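Local coordinates for FBP protein (Leishmania major, PDB 5OEZ) that probably hydrolyses fructose 1,6-bisphosphate to fructose 6-phosphate and phosphate as a magnesium-dependent homotetrameric enzyme of gluconeogenesis that also binds AMP, at residues Thr145-Asn148 with Asp152-Ala155; Gly189-Pro194 with Ile200-His205; Ile233-Met238 with Met332-Arg337. All coordinates share one frame; numbering follows the deposited sequence.

Interaction 1: residues Thr145-Asn148 with Asp152-Ala155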
ATOM      1  N   THR C 145       6.301  -0.544  45.611  1.00150.26           N
ATOM      2  CA  THR C 145       4.840  -0.460  45.395  1.00119.92           C
ATOM      3  C   THR C 145       4.357  -1.592  44.474  1.00121.76           C
ATOM      4  O   THR C 145       5.043  -1.962  43.510  1.00117.65           O
ATOM      5  CB  THR C 145       4.443   0.904  44.790  1.00113.05           C
ATOM      6  OG1 THR C 145       5.110   1.956  45.499  1.00102.85           O
ATOM      7  CG2 THR C 145       2.935   1.127  44.870  1.00107.72           C
ATOM      8  N   THR C 146       3.183  -2.142  44.788  1.00120.99           N
ATOM      9  CA  THR C 146       2.524  -3.159  43.940  1.00125.57           C
ATOM     10  C   THR C 146       1.069  -2.757  43.682  1.00110.51           C
ATOM     11  O   THR C 146       0.491  -1.947  44.412  1.00 90.41           O
ATOM     12  CB  THR C 146       2.590  -4.597  44.484  1.00122.72           C
ATOM     13  OG1 THR C 146       1.782  -4.690  45.650  1.00126.46           O
ATOM     14  CG2 THR C 146       4.032  -5.040  44.801  1.00123.41           C
ATOM     15  N   ILE C 147       0.508  -3.308  42.610  1.00 96.67           N
ATOM     16  CA  ILE C 147      -0.876  -3.060  42.233  1.00 83.79           C
ATOM     17  C   ILE C 147      -1.518  -4.391  41.870  1.00 80.14           C
ATOM     18  O   ILE C 147      -1.224  -4.958  40.813  1.00 77.11           O
ATOM     19  CB  ILE C 147      -0.959  -2.055  41.055  1.00 82.97           C
ATOM     20  CG1 ILE C 147      -0.417  -0.689  41.497  1.00 80.13           C
ATOM     21  CG2 ILE C 147      -2.394  -1.895  40.564  1.00 74.98           C
ATOM     22  CD1 ILE C 147      -0.192   0.284  40.373  1.00 80.29           C
ATOM     23  N   ASN C 148      -2.372  -4.882  42.768  1.00 81.46           N
ATOM     24  CA  ASN C 148      -3.147  -6.104  42.549  1.00 90.27           C
ATOM     25  C   ASN C 148      -4.661  -5.860  42.421  1.00 81.96           C
ATOM     26  O   ASN C 148      -5.431  -6.812  42.339  1.00 86.23           O
ATOM     27  CB  ASN C 148      -2.880  -7.091  43.682  1.00101.14           C
ATOM     28  CG  ASN C 148      -1.403  -7.430  43.814  1.00111.36           C
ATOM     29  OD1 ASN C 148      -0.640  -7.355  42.841  1.00111.17           O
ATOM     30  ND2 ASN C 148      -0.988  -7.818  45.010  1.00120.60           N
ATOM     31  N   ASP C 152      -5.847  -0.295  44.613  1.00 70.21           N
ATOM     32  CA  ASP C 152      -4.411   0.000  44.670  1.00 69.12           C
ATOM     33  C   ASP C 152      -4.051   1.035  43.633  1.00 65.28           C
ATOM     34  O   ASP C 152      -3.401   2.033  43.939  1.00 68.97           O
ATOM     35  CB  ASP C 152      -3.556  -1.266  44.426  1.00 77.28           C
ATOM     36  CG  ASP C 152      -3.614  -2.275  45.578  1.00 84.56           C
ATOM     37  OD1 ASP C 152      -4.108  -1.935  46.677  1.00 94.29           O
ATOM     38  OD2 ASP C 152      -3.147  -3.420  45.376  1.00 90.66           O
ATOM     39  N   ALA C 153      -4.449   0.776  42.388  1.00 65.82           N
ATOM     40  CA  ALA C 153      -4.153   1.674  41.262  1.00 60.45           C
ATOM     41  C   ALA C 153      -4.657   3.096  41.509  1.00 63.22           C
ATOM     42  O   ALA C 153      -3.961   4.065  41.181  1.00 61.53           O
ATOM     43  CB  ALA C 153      -4.735   1.118  39.974  1.00 57.59           C
ATOM     44  N   ASN C 154      -5.850   3.215  42.098  1.00 64.98           N
ATOM     45  CA  ASN C 154      -6.422   4.532  42.443  1.00 67.33           C
ATOM     46  C   ASN C 154      -5.579   5.284  43.473  1.00 66.93           C
ATOM     47  O   ASN C 154      -5.366   6.483  43.341  1.00 62.65           O
ATOM     48  CB  ASN C 154      -7.861   4.396  42.960  1.00 74.34           C
ATOM     49  CG  ASN C 154      -8.867   4.109  41.856  1.00 83.68           C
ATOM     50  OD1 ASN C 154      -8.628   4.385  40.680  1.00 72.82           O
ATOM     51  ND2 ASN C 154     -10.000   3.517  42.233  1.00 93.04           N
ATOM     52  N   ALA C 155      -5.090   4.575  44.490  1.00 64.21           N
ATOM     53  CA  ALA C 155      -4.176   5.164  45.460  1.00 63.18           C
ATOM     54  C   ALA C 155      -2.853   5.588  44.832  1.00 62.01           C
ATOM     55  O   ALA C 155      -2.351   6.666  45.141  1.00 70.06           O
ATOM     56  CB  ALA C 155      -3.928   4.208  46.616  1.00 68.98           C
TER

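Interaction 2: residues Gly189-Pro194 with Ile200-His205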
ATOM      1  N   GLY C 189      10.455  13.140  15.967  1.00 38.13           N
ATOM      2  CA  GLY C 189       9.316  12.860  15.119  1.00 34.70           C
ATOM      3  C   GLY C 189       9.629  11.796  14.101  1.00 36.39           C
ATOM      4  O   GLY C 189      10.680  11.823  13.463  1.00 39.40           O
ATOM      5  N   PHE C 190       8.700  10.863  13.948  1.00 36.83           N
ATOM      6  CA  PHE C 190       8.826   9.761  13.029  1.00 35.92           C
ATOM      7  C   PHE C 190       7.660   9.783  12.062  1.00 38.55           C
ATOM      8  O   PHE C 190       6.584  10.265  12.395  1.00 36.82           O
ATOM      9  CB  PHE C 190       8.857   8.432  13.791  1.00 36.05           C
ATOM     10  CG  PHE C 190       9.991   8.330  14.771  1.00 37.61           C
ATOM     11  CD1 PHE C 190       9.923   8.980  15.998  1.00 39.37           C
ATOM     12  CD2 PHE C 190      11.118   7.594  14.476  1.00 39.38           C
ATOM     13  CE1 PHE C 190      10.968   8.910  16.902  1.00 42.22           C
ATOM     14  CE2 PHE C 190      12.169   7.512  15.376  1.00 45.84           C
ATOM     15  CZ  PHE C 190      12.087   8.171  16.600  1.00 45.03           C
ATOM     16  N   THR C 191       7.880   9.225  10.874  1.00 37.90           N
ATOM     17  CA  THR C 191       6.860   9.119   9.857  1.00 39.39           C
ATOM     18  C   THR C 191       6.744   7.676   9.413  1.00 41.13           C
ATOM     19  O   THR C 191       7.744   6.995   9.190  1.00 53.92           O
ATOM     20  CB  THR C 191       7.184  10.058   8.681  1.00 48.15           C
ATOM     21  OG1 THR C 191       7.284  11.397   9.184  1.00 52.77           O
ATOM     22  CG2 THR C 191       6.101  10.018   7.606  1.00 47.92           C
ATOM     23  N   LEU C 192       5.509   7.222   9.246  1.00 43.34           N
ATOM     24  CA  LEU C 192       5.235   5.858   8.830  1.00 45.77           C
ATOM     25  C   LEU C 192       5.570   5.699   7.349  1.00 46.85           C
ATOM     26  O   LEU C 192       5.049   6.429   6.519  1.00 43.27           O
ATOM     27  CB  LEU C 192       3.765   5.500   9.065  1.00 46.60           C
ATOM     28  CG  LEU C 192       3.264   4.113   8.637  1.00 49.78           C
ATOM     29  CD1 LEU C 192       4.044   3.009   9.329  1.00 51.81           C
ATOM     30  CD2 LEU C 192       1.781   3.977   8.948  1.00 53.98           C
ATOM     31  N   ASP C 193       6.455   4.758   7.039  1.00 52.08           N
ATOM     32  CA  ASP C 193       6.731   4.364   5.659  1.00 52.13           C
ATOM     33  C   ASP C 193       5.757   3.230   5.334  1.00 55.65           C
ATOM     34  O   ASP C 193       5.943   2.105   5.799  1.00 56.70           O
ATOM     35  CB  ASP C 193       8.173   3.902   5.495  1.00 52.28           C
ATOM     36  CG  ASP C 193       8.522   3.555   4.038  1.00 62.33           C
ATOM     37  OD1 ASP C 193       7.621   3.145   3.267  1.00 63.69           O
ATOM     38  OD2 ASP C 193       9.711   3.669   3.673  1.00 58.30           O
ATOM     39  N   PRO C 194       4.707   3.516   4.542  1.00 63.25           N
ATOM     40  CA  PRO C 194       3.692   2.484   4.297  1.00 65.34           C
ATOM     41  C   PRO C 194       4.216   1.273   3.496  1.00 65.77           C
ATOM     42  O   PRO C 194       3.657   0.187   3.608  1.00 62.88           O
ATOM     43  CB  PRO C 194       2.612   3.238   3.513  1.00 70.97           C
ATOM     44  CG  PRO C 194       3.338   4.347   2.830  1.00 70.60           C
ATOM     45  CD  PRO C 194       4.462   4.736   3.747  1.00 72.74           C
ATOM     46  N   ILE C 200       9.880   5.732  10.624  1.00 46.63           N
ATOM     47  CA  ILE C 200      11.213   6.136  10.220  1.00 47.05           C
ATOM     48  C   ILE C 200      11.443   7.498  10.847  1.00 51.62           C
ATOM     49  O   ILE C 200      10.523   8.307  10.920  1.00 43.38           O
ATOM     50  CB  ILE C 200      11.281   6.257   8.671  1.00 51.14           C
ATOM     51  CG1 ILE C 200      10.994   4.904   8.004  1.00 58.62           C
ATOM     52  CG2 ILE C 200      12.620   6.800   8.193  1.00 55.41           C
ATOM     53  CD1 ILE C 200      11.858   3.744   8.487  1.00 55.21           C
ATOM     54  N   LEU C 201      12.674   7.756  11.280  1.00 47.99           N
ATOM     55  CA  LEU C 201      13.023   9.035  11.871  1.00 46.65           C
ATOM     56  C   LEU C 201      13.085  10.110  10.789  1.00 50.84           C
ATOM     57  O   LEU C 201      13.810   9.958   9.804  1.00 46.26           O
ATOM     58  CB  LEU C 201      14.374   8.931  12.595  1.00 53.01           C
ATOM     59  CG  LEU C 201      14.949  10.199  13.227  1.00 52.73           C
ATOM     60  CD1 LEU C 201      14.044  10.736  14.317  1.00 58.66           C
ATOM     61  CD2 LEU C 201      16.327   9.916  13.786  1.00 52.53           C
ATOM     62  N   THR C 202      12.335  11.195  10.980  1.00 51.52           N
ATOM     63  CA  THR C 202      12.272  12.299  10.006  1.00 51.42           C
ATOM     64  C   THR C 202      12.488  13.712  10.577  1.00 56.12           C
ATOM     65  O   THR C 202      12.913  14.593   9.839  1.00 62.38           O
ATOM     66  CB  THR C 202      10.927  12.265   9.231  1.00 57.30           C
ATOM     67  OG1 THR C 202       9.825  12.177  10.150  1.00 50.88           O
ATOM     68  CG2 THR C 202      10.872  11.060   8.277  1.00 59.48           C
ATOM     69  N   HIS C 203      12.160  13.940  11.851  1.00 57.15           N
ATOM     70  CA  HIS C 203      12.371  15.229  12.535  1.00 55.91           C
ATOM     71  C   HIS C 203      13.121  14.980  13.851  1.00 49.30           C
ATOM     72  O   HIS C 203      12.499  14.884  14.916  1.00 56.40           O
ATOM     73  CB  HIS C 203      11.013  15.874  12.899  1.00 59.57           C
ATOM     74  CG  HIS C 203      10.142  16.226  11.735  1.00 90.90           C
ATOM     75  ND1 HIS C 203      10.055  17.504  11.221  1.00 97.33           N
ATOM     76  CD2 HIS C 203       9.258  15.476  11.031  1.00 99.95           C
ATOM     77  CE1 HIS C 203       9.183  17.517  10.226  1.00 96.95           C
ATOM     78  NE2 HIS C 203       8.685  16.299  10.092  1.00107.83           N
ATOM     79  N   PRO C 204      14.440  14.819  13.800  1.00 51.55           N
ATOM     80  CA  PRO C 204      15.149  14.673  15.081  1.00 48.17           C
ATOM     81  C   PRO C 204      15.233  16.014  15.818  1.00 51.24           C
ATOM     82  O   PRO C 204      15.358  17.044  15.172  1.00 49.46           O
ATOM     83  CB  PRO C 204      16.538  14.200  14.658  1.00 47.66           C
ATOM     84  CG  PRO C 204      16.711  14.770  13.277  1.00 50.64           C
ATOM     85  CD  PRO C 204      15.359  14.827  12.641  1.00 50.17           C
ATOM     86  N   HIS C 205      15.156  15.987  17.150  1.00 52.16           N
ATOM     87  CA  HIS C 205      15.354  17.169  17.989  1.00 54.51           C
ATOM     88  C   HIS C 205      14.440  18.341  17.589  1.00 51.87           C
ATOM     89  O   HIS C 205      14.904  19.419  17.231  1.00 51.33           O
ATOM     90  CB  HIS C 205      16.831  17.585  17.979  1.00 59.25           C
ATOM     91  CG  HIS C 205      17.768  16.491  18.399  1.00 83.89           C
ATOM     92  ND1 HIS C 205      17.600  15.763  19.561  1.00 99.42           N
ATOM     93  CD2 HIS C 205      18.891  16.011  17.814  1.00 87.53           C
ATOM     94  CE1 HIS C 205      18.575  14.876  19.666  1.00 87.47           C
ATOM     95  NE2 HIS C 205      19.372  15.007  18.621  1.00 95.35           N
TER

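Interaction 3: residues Ile233-Met238 with Met332-Arg337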
ATOM      1  N   ILE C 233      -6.970  38.169  23.223  1.00 45.01           N
ATOM      2  CA  ILE C 233      -7.343  37.876  21.846  1.00 48.60           C
ATOM      3  C   ILE C 233      -7.554  39.177  21.058  1.00 50.89           C
ATOM      4  O   ILE C 233      -7.065  39.287  19.935  1.00 54.72           O
ATOM      5  CB  ILE C 233      -8.543  36.910  21.760  1.00 49.70           C
ATOM      6  CG1 ILE C 233      -8.159  35.535  22.326  1.00 50.15           C
ATOM      7  CG2 ILE C 233      -9.038  36.763  20.323  1.00 47.50           C
ATOM      8  CD1 ILE C 233      -7.064  34.782  21.572  1.00 51.45           C
ATOM      9  N   ASP C 234      -8.220  40.162  21.660  1.00 46.46           N
ATOM     10  CA  ASP C 234      -8.401  41.465  21.009  1.00 53.27           C
ATOM     11  C   ASP C 234      -7.051  42.122  20.673  1.00 49.10           C
ATOM     12  O   ASP C 234      -6.895  42.726  19.611  1.00 50.04           O
ATOM     13  CB  ASP C 234      -9.265  42.400  21.866  1.00 50.20           C
ATOM     14  CG  ASP C 234     -10.738  41.956  21.951  1.00 60.46           C
ATOM     15  OD1 ASP C 234     -11.138  40.941  21.334  1.00 64.67           O
ATOM     16  OD2 ASP C 234     -11.514  42.631  22.672  1.00 76.90           O
ATOM     17  N   TYR C 235      -6.080  41.972  21.567  1.00 42.04           N
ATOM     18  CA  TYR C 235      -4.752  42.522  21.357  1.00 42.01           C
ATOM     19  C   TYR C 235      -4.056  41.862  20.151  1.00 45.80           C
ATOM     20  O   TYR C 235      -3.533  42.565  19.307  1.00 48.73           O
ATOM     21  CB  TYR C 235      -3.896  42.357  22.614  1.00 41.71           C
ATOM     22  CG  TYR C 235      -2.478  42.851  22.436  1.00 49.56           C
ATOM     23  CD1 TYR C 235      -2.166  44.204  22.583  1.00 48.64           C
ATOM     24  CD2 TYR C 235      -1.434  41.960  22.107  1.00 51.49           C
ATOM     25  CE1 TYR C 235      -0.853  44.658  22.423  1.00 48.78           C
ATOM     26  CE2 TYR C 235      -0.124  42.409  21.924  1.00 45.50           C
ATOM     27  CZ  TYR C 235       0.158  43.751  22.079  1.00 50.87           C
ATOM     28  OH  TYR C 235       1.435  44.209  21.897  1.00 57.71           O
ATOM     29  N   LEU C 236      -4.060  40.530  20.089  1.00 40.70           N
ATOM     30  CA  LEU C 236      -3.520  39.805  18.933  1.00 48.10           C
ATOM     31  C   LEU C 236      -4.074  40.326  17.596  1.00 45.11           C
ATOM     32  O   LEU C 236      -3.323  40.500  16.646  1.00 45.66           O
ATOM     33  CB  LEU C 236      -3.793  38.306  19.024  1.00 42.05           C
ATOM     34  CG  LEU C 236      -3.233  37.511  20.194  1.00 48.61           C
ATOM     35  CD1 LEU C 236      -3.434  36.028  19.926  1.00 51.30           C
ATOM     36  CD2 LEU C 236      -1.761  37.800  20.476  1.00 47.85           C
ATOM     37  N   LYS C 237      -5.358  40.639  17.558  1.00 43.44           N
ATOM     38  CA  LYS C 237      -5.983  41.175  16.349  1.00 46.12           C
ATOM     39  C   LYS C 237      -5.775  42.656  16.067  1.00 50.32           C
ATOM     40  O   LYS C 237      -5.831  43.070  14.910  1.00 56.80           O
ATOM     41  CB  LYS C 237      -7.474  40.997  16.449  1.00 50.00           C
ATOM     42  CG  LYS C 237      -7.925  39.573  16.619  1.00 53.79           C
ATOM     43  CD  LYS C 237      -9.428  39.617  16.611  1.00 66.10           C
ATOM     44  CE  LYS C 237     -10.007  38.268  16.911  1.00 68.35           C
ATOM     45  NZ  LYS C 237     -11.440  38.332  16.571  1.00 73.81           N
ATOM     46  N   MET C 238      -5.638  43.472  17.107  1.00 54.28           N
ATOM     47  CA  MET C 238      -5.713  44.929  16.936  1.00 57.19           C
ATOM     48  C   MET C 238      -4.481  45.718  17.325  1.00 52.09           C
ATOM     49  O   MET C 238      -4.448  46.912  17.097  1.00 53.70           O
ATOM     50  CB  MET C 238      -6.941  45.475  17.670  1.00 68.43           C
ATOM     51  CG  MET C 238      -8.254  45.175  16.943  1.00 86.90           C
ATOM     52  SD  MET C 238      -9.732  45.801  17.780  1.00135.18           S
ATOM     53  CE  MET C 238      -9.686  44.941  19.350  1.00 98.67           C
ATOM     54  N   MET C 332      -0.040  35.022  29.415  1.00 43.21           N
ATOM     55  CA  MET C 332      -0.066  35.083  30.873  1.00 44.36           C
ATOM     56  C   MET C 332       0.034  36.504  31.416  1.00 47.64           C
ATOM     57  O   MET C 332      -0.421  36.767  32.529  1.00 47.27           O
ATOM     58  CB  MET C 332       1.029  34.189  31.479  1.00 45.23           C
ATOM     59  CG  MET C 332       0.764  32.696  31.338  1.00 43.57           C
ATOM     60  SD  MET C 332      -0.852  32.132  31.953  1.00 54.65           S
ATOM     61  CE  MET C 332      -1.786  31.941  30.434  1.00 47.57           C
ATOM     62  N   ALA C 333       0.637  37.412  30.651  1.00 44.10           N
ATOM     63  CA  ALA C 333       0.747  38.809  31.070  1.00 43.51           C
ATOM     64  C   ALA C 333      -0.617  39.476  31.157  1.00 47.07           C
ATOM     65  O   ALA C 333      -0.819  40.335  32.007  1.00 49.37           O
ATOM     66  CB  ALA C 333       1.664  39.581  30.137  1.00 40.25           C
ATOM     67  N   PHE C 334      -1.532  39.112  30.266  1.00 40.51           N
ATOM     68  CA  PHE C 334      -2.907  39.601  30.365  1.00 36.42           C
ATOM     69  C   PHE C 334      -3.622  39.034  31.606  1.00 39.68           C
ATOM     70  O   PHE C 334      -4.368  39.743  32.262  1.00 39.35           O
ATOM     71  CB  PHE C 334      -3.705  39.300  29.091  1.00 34.86           C
ATOM     72  CG  PHE C 334      -3.397  40.224  27.954  1.00 41.19           C
ATOM     73  CD1 PHE C 334      -2.347  39.958  27.069  1.00 37.23           C
ATOM     74  CD2 PHE C 334      -4.148  41.386  27.770  1.00 37.83           C
ATOM     75  CE1 PHE C 334      -2.055  40.825  26.015  1.00 37.19           C
ATOM     76  CE2 PHE C 334      -3.855  42.256  26.741  1.00 38.58           C
ATOM     77  CZ  PHE C 334      -2.808  41.970  25.852  1.00 40.33           C
ATOM     78  N   ARG C 335      -3.395  37.764  31.916  1.00 46.78           N
ATOM     79  CA  ARG C 335      -3.974  37.151  33.116  1.00 42.75           C
ATOM     80  C   ARG C 335      -3.407  37.801  34.395  1.00 44.67           C
ATOM     81  O   ARG C 335      -4.174  38.154  35.296  1.00 46.84           O
ATOM     82  CB  ARG C 335      -3.715  35.626  33.145  1.00 49.56           C
ATOM     83  CG  ARG C 335      -4.566  34.856  34.145  1.00 51.13           C
ATOM     84  CD  ARG C 335      -3.905  34.575  35.504  1.00 55.55           C
ATOM     85  NE  ARG C 335      -2.440  34.353  35.498  1.00 59.62           N
ATOM     86  CZ  ARG C 335      -1.819  33.177  35.333  1.00 56.85           C
ATOM     87  NH1 ARG C 335      -2.494  32.044  35.118  1.00 56.12           N
ATOM     88  NH2 ARG C 335      -0.488  33.137  35.357  1.00 49.28           N
ATOM     89  N   ASP C 336      -2.095  38.042  34.424  1.00 38.84           N
ATOM     90  CA  ASP C 336      -1.441  38.649  35.589  1.00 42.58           C
ATOM     91  C   ASP C 336      -1.917  40.056  35.891  1.00 46.84           C
ATOM     92  O   ASP C 336      -2.121  40.420  37.071  1.00 53.10           O
ATOM     93  CB  ASP C 336       0.097  38.628  35.450  1.00 42.41           C
ATOM     94  CG  ASP C 336       0.682  37.191  35.419  1.00 55.83           C
ATOM     95  OD1 ASP C 336      -0.070  36.205  35.662  1.00 63.38           O
ATOM     96  OD2 ASP C 336       1.894  37.054  35.112  1.00 61.79           O
ATOM     97  N   ARG C 337      -2.105  40.852  34.847  1.00 46.28           N
ATOM     98  CA  ARG C 337      -2.525  42.213  35.059  1.00 49.46           C
ATOM     99  C   ARG C 337      -3.964  42.291  35.574  1.00 52.06           C
ATOM    100  O   ARG C 337      -4.291  43.262  36.232  1.00 49.78           O
ATOM    101  CB  ARG C 337      -2.302  43.080  33.824  1.00 47.56           C
ATOM    102  CG  ARG C 337      -3.299  42.908  32.730  1.00 49.67           C
ATOM    103  CD  ARG C 337      -3.243  44.087  31.776  1.00 49.29           C
ATOM    104  NE  ARG C 337      -4.301  43.960  30.781  1.00 47.98           N
ATOM    105  CZ  ARG C 337      -4.403  44.709  29.690  1.00 46.27           C
ATOM    106  NH1 ARG C 337      -3.491  45.632  29.409  1.00 47.33           N
ATOM    107  NH2 ARG C 337      -5.393  44.495  28.837  1.00 44.74           N
TER

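Interaction 1: residues Thr145-Asn148 with Asp152-Ala155
Asp152, in the first turn of helix 150-158, reaches back to the loop that leads into that helix and takes up the backbone N-H of Asn148. The loop after strand 132-140 thus folds back on the N-terminal turn of the helix it enters, in the N-terminal domain of the class 1 FBPase fold. Followed outward, Asp152 starts with CB, which sits 3.9 Å from Ile147 CA and 4.1 Å from Ile147 CG2, so the root of the acid is already in apolar packing. The first torsion puts CG anti to Asp152's own carbonyl carbon and beside its backbone N (chi1 -70°), and this swings the carboxylate over the loop backbone. At the tip, OD2 accepts from Asn148 N at 3.1 Å, with an N-H...O angle of 168°. It does so through its anti lone pair, the one directed away from OD1. The same oxygen lies 3.9 Å from Ile147 CA.

Beside this polar link the contact is hydrophobic. Ile147 is buried and presents its CG2 branch to the helix, where that methyl lies 3.9 Å from Ala153 CB and close to the Ala153 backbone N. Both residues also rest on Val93, and Ile147 touches Val156, one turn beyond Ala153, so the helix start is packed on strand 91-96 of the large sheet. The Asp152 backbone N is itself bonded to Ser149 OG, so the residue is held at its main chain as well as at OD2, the carboxylate oxygen turned toward Asn148.

Interaction 2: residues Gly189-Pro194 with Ile200-His205
Leu201 lays its CD1 methyl over one face of the Phe190 ring, 4.1 Å from the centroid and 22° off the ring normal, a CH-pi contact displaced toward the rim. The leucine runs at a slant to the ring, with CB 3.8 Å from Phe190 CE2. CG of Leu201 is trans to its own nitrogen (chi1 177°), a setting from which CD1 lies over the ring face. Phe190 also meets Tyr15 edge to face, and its side chain comes within about 6 Å of that of Ile16, a residue of the AMP site.

On the face that carries Thr191, its hydroxyl meets that of Thr202, which the bulge turns toward it, the two side chains approaching nearly at right angles. Their OG1 atoms are 2.8 Å apart in a hydrogen bond that either hydroxyl could donate, while Thr202 CG2 packs on Thr191 CB. Met51 of a second subunit packs on both threonines.

These pairs belong to an antiparallel beta hairpin, strands 187-193 and 198-203, at one edge of the large sheet, with 198-203 its outermost strand within the chain. A classic beta bulge interrupts its register: Thr202 and His203 both face Gly189. Gly189 O therefore accepts two backbone N-H groups, from Thr202 N in the carbonyl plane at 3.0 Å and from His203 N at 3.0 Å, tilted 33° from that plane. Gly189 N returns a bond to His203 O. Beyond the bulge, Thr191 and Ile200 form a hydrogen-bonded pair with Thr191 N to Ile200 O at 2.8 Å.

Further toward the turn, Asp193 CB meets Ile200 CG1 at 3.9 Å. The Asp193 carboxylate is engaged elsewhere, OD1 by Asn195 N and OD2 in a salt bridge with Lys44 of a third subunit.

Interaction 3: residues Ile233-Met238 with Met332-Arg337
Tyr235 and Phe334 carry the whole direct contact between these two helical segments, and it is purely aromatic and apolar. Phe334 presents the far corner of its ring, CZ, to the root of the tyrosine: CZ lies 3.4 Å from Tyr235 CB and 3.5 Å from Tyr235 CG. CE1 leans toward Tyr235 CD2 at 4.1 Å. The ring planes are inclined at 52° with centroids 5.5 Å apart, an oblique pairing, and the two side chains run across each other at roughly a right angle. CB of Tyr235 points toward helix 325-338; with CG trans to the backbone nitrogen (chi1 177°), the ring base also lies against Phe334 CZ.

The backbones stand well apart, 9.6 Å between the CA atoms of Tyr235 and Phe334, so this is helix-helix packing bridged by large side chains. It joins helix 227-238 to helix 325-338, the last modelled helix, both in the C-terminal FBPase domain. Elsewhere along the same interface Leu330 touches Tyr235 and Leu236, and Trp228 packs against Phe334.

One salt bridge crosses between the helices, from Arg337 NH2 to Glu231. Arg335 and Asp336 pair within their own helix, away from 233-238: Arg335 grips Asp336 OD1 side-on through NE at 3.0 Å and NH2 at 3.1 Å, the oxygen lying in the guanidinium plane, while Met332 SD sits over one guanidinium face.

Interaction 2 is the most buried of the three and the only one tied together chiefly by backbone hydrogen bonds, as suits two neighbouring strands of a hairpin. Interactions 1 and 3 are partly buried and lie farther from the centre of the chain. They rely on side chains: one acid-to-amide bond beside a small apolar patch in the first, a lone aromatic pair in the third. Interactions 1 and 2 belong to the N-terminal FBPase domain, interaction 3 to the C-terminal one; no pair comes nearer than about 24 Å between closest atoms. Interaction 1 touches no other subunit, whereas residues of interactions 2 and 3 also meet neighbouring copies in the tetramer.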